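Local coordinates for protein sensory transduction histidine kinase, putative (Borrelia burgdorferi, PDB 5BWJ) that forms the periplasmic Venus flytrap sensor domain of the hybrid histidine kinase Hk1, which probably senses small molecules and autophosphorylates on histidine using ATP, at residues Thr120-Ile125 against Tyr154-Cys159. Residues are numbered along the deposited sequence; the frame is centred on the assembly and turned at random.
Sequences TIYEDI and YIYGDC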
loop_
_atom_site.group_PDB
_atom_site.type_symbol
_atom_site.label_atom_id
_atom_site.label_comp_id
_atom_site.label_asym_id
_atom_site.label_seq_id
_atom_site.Cartn_x
_atom_site.Cartn_y
_atom_site.Cartn_z
ATOM N N THR B 120 -13.567 6.663 12.075
ATOM C CA THR B 120 -13.033 5.870 10.971
ATOM C C THR B 120 -13.701 4.504 10.959
ATOM O O THR B 120 -14.366 4.123 11.923
ATOM C CB THR B 120 -11.508 5.679 11.077
ATOM O OG1 THR B 120 -11.201 4.894 12.236
ATOM C CG2 THR B 120 -10.802 7.024 11.166
ATOM N N ILE B 121 -13.525 3.767 9.869
ATOM C CA ILE B 121 -14.049 2.412 9.793
ATOM C C ILE B 121 -13.391 1.562 10.873
ATOM O O ILE B 121 -13.984 0.611 11.381
ATOM C CB ILE B 121 -13.811 1.776 8.409
ATOM C CG1 ILE B 121 -14.526 0.425 8.319
ATOM C CG2 ILE B 121 -12.319 1.627 8.127
ATOM C CD1 ILE B 121 -14.620 -0.124 6.911
ATOM N N TYR B 122 -12.165 1.926 11.232
ATOM C CA TYR B 122 -11.402 1.179 12.219
ATOM C C TYR B 122 -12.039 1.282 13.600
ATOM O O TYR B 122 -11.987 0.333 14.381
ATOM C CB TYR B 122 -9.956 1.677 12.254
ATOM C CG TYR B 122 -9.273 1.596 10.908
ATOM C CD1 TYR B 122 -8.874 0.373 10.386
ATOM C CD2 TYR B 122 -9.036 2.738 10.152
ATOM C CE1 TYR B 122 -8.254 0.287 9.155
ATOM C CE2 TYR B 122 -8.415 2.661 8.915
ATOM C CZ TYR B 122 -8.027 1.431 8.424
ATOM O OH TYR B 122 -7.409 1.338 7.197
ATOM N N GLU B 123 -12.644 2.428 13.899
ATOM C CA GLU B 123 -13.343 2.596 15.167
ATOM C C GLU B 123 -14.546 1.663 15.223
ATOM O O GLU B 123 -14.772 0.993 16.229
ATOM C CB GLU B 123 -13.795 4.044 15.368
ATOM C CG GLU B 123 -14.486 4.280 16.710
ATOM C CD GLU B 123 -15.070 5.673 16.845
ATOM O OE1 GLU B 123 -14.962 6.465 15.886
ATOM O OE2 GLU B 123 -15.641 5.975 17.914
ATOM N N ASP B 124 -15.312 1.622 14.137
ATOM C CA ASP B 124 -16.500 0.778 14.070
ATOM C C ASP B 124 -16.157 -0.692 14.288
ATOM O O ASP B 124 -16.882 -1.405 14.979
ATOM C CB ASP B 124 -17.208 0.951 12.723
ATOM C CG ASP B 124 -17.914 2.287 12.602
ATOM O OD1 ASP B 124 -18.171 2.926 13.643
ATOM O OD2 ASP B 124 -18.219 2.695 11.462
ATOM N N ILE B 125 -15.048 -1.137 13.703
ATOM C CA ILE B 125 -14.628 -2.531 13.821
ATOM C C ILE B 125 -14.419 -2.906 15.286
ATOM O O ILE B 125 -14.874 -3.958 15.733
ATOM C CB ILE B 125 -13.333 -2.799 13.020
ATOM C CG1 ILE B 125 -13.600 -2.639 11.522
ATOM C CG2 ILE B 125 -12.800 -4.209 13.283
ATOM C CD1 ILE B 125 -12.348 -2.570 10.673
ATOM N N TYR B 154 -1.859 -0.996 22.148
ATOM C CA TYR B 154 -2.016 -1.323 20.734
ATOM C C TYR B 154 -2.688 -0.181 19.981
ATOM O O TYR B 154 -3.486 0.561 20.554
ATOM C CB TYR B 154 -2.838 -2.603 20.568
ATOM C CG TYR B 154 -2.286 -3.792 21.320
ATOM C CD1 TYR B 154 -2.612 -4.010 22.653
ATOM C CD2 TYR B 154 -1.443 -4.701 20.697
ATOM C CE1 TYR B 154 -2.110 -5.097 23.343
ATOM C CE2 TYR B 154 -0.936 -5.790 21.379
ATOM C CZ TYR B 154 -1.272 -5.983 22.701
ATOM O OH TYR B 154 -0.768 -7.067 23.381
ATOM N N ILE B 155 -2.361 -0.043 18.699
ATOM C CA ILE B 155 -3.074 0.879 17.822
ATOM C C ILE B 155 -3.618 0.104 16.627
ATOM O O ILE B 155 -3.013 -0.868 16.178
ATOM C CB ILE B 155 -2.178 2.042 17.344
ATOM C CG1 ILE B 155 -0.952 1.510 16.597
ATOM C CG2 ILE B 155 -1.773 2.905 18.536
ATOM C CD1 ILE B 155 -0.048 2.590 16.026
ATOM N N TYR B 156 -4.768 0.544 16.128
ATOM C CA TYR B 156 -5.481 -0.154 15.068
ATOM C C TYR B 156 -5.794 0.802 13.923
ATOM O O TYR B 156 -6.425 1.836 14.129
ATOM C CB TYR B 156 -6.765 -0.765 15.629
ATOM C CG TYR B 156 -7.454 -1.744 14.711
ATOM C CD1 TYR B 156 -6.835 -2.929 14.337
ATOM C CD2 TYR B 156 -8.734 -1.495 14.235
ATOM C CE1 TYR B 156 -7.466 -3.832 13.503
ATOM C CE2 TYR B 156 -9.374 -2.394 13.401
ATOM C CZ TYR B 156 -8.735 -3.559 13.039
ATOM O OH TYR B 156 -9.365 -4.457 12.210
ATOM N N GLY B 157 -5.346 0.463 12.718
ATOM C CA GLY B 157 -5.578 1.320 11.572
ATOM C C GLY B 157 -4.830 0.924 10.314
ATOM O O GLY B 157 -4.510 -0.247 10.100
ATOM N N ASP B 158 -4.551 1.925 9.484
ATOM C CA ASP B 158 -3.960 1.718 8.166
ATOM C C ASP B 158 -2.579 1.070 8.244
ATOM O O ASP B 158 -1.708 1.537 8.977
ATOM C CB ASP B 158 -3.867 3.054 7.427
ATOM C CG ASP B 158 -3.396 2.897 5.998
ATOM O OD1 ASP B 158 -2.171 2.951 5.768
ATOM O OD2 ASP B 158 -4.251 2.716 5.106
ATOM N N CYS B 159 -2.387 0.006 7.467
ATOM C CA CYS B 159 -1.156 -0.782 7.521
ATOM C C CYS B 159 0.073 0.014 7.099
ATOM O O CYS B 159 1.134 -0.106 7.711
ATOM C CB CYS B 159 -1.275 -2.031 6.638
ATOM S SG CYS B 159 -1.574 -1.704 4.877
HETATM O O HOH W 1 -7.210 3.487 5.619
#
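In the Venus flytrap fold of this periplasmic sensor, the first turn of helix 121-128 meets the end of strand 154-156 and the bend that follows it; strand 114-117, which leads into the helix, runs parallel to 154-156 in the same sheet. The contact is a worked example of an aromatic ring laid against a glycine backbone. Tyr-122, its CG anti to the carbonyl carbon (chi1 -57°), sends its ring flat onto the chain at the corner. CA of Gly-157 sits 3.6 Å from the Tyr-122 ring centroid and only 11° off the normal, a CH-pi contact; CG2 of Ile-121 covers the opposite face. Farther along the ring, the Tyr-122 OH comes within 3.6 Å of CA of Asp-158. A water in the ring plane accepts from the Tyr-122 OH at 2.7 Å and donates to OD2 of Asp-158 at 3.1 Å, while that same OD2 is also hydrogen-bonded to OG of Ser-88 and the other carboxylate oxygen, OD1, caps the backbone N of Thr-161 at the start of helix 161-169.

Tyr-156 comes in from beside the Tyr-122 ring. With CG anti to its backbone N, its ring receives the edge of Tyr-122 in an offset edge-to-face pair, centroids 6.0 Å apart and planes at 87°. The backbone O of Tyr-122 lies in the plane of the Tyr-156 ring, 3.7 Å from its CD2. The side chains of Ile-125 and Tyr-156 cross at about a right angle, with CG2 of Ile-125 3.6 Å from the Tyr-156 OH. That hydroxyl is hydrogen-bonded to OG of Ser-90 and to O of Val-181.

Direct contacts between the segments are thus van der Waals, CH-pi and aromatic edge-to-face, whereas the hydrogen-bonded link runs through one water, which joins the Tyr-122 hydroxyl to the Asp-158 carboxylate.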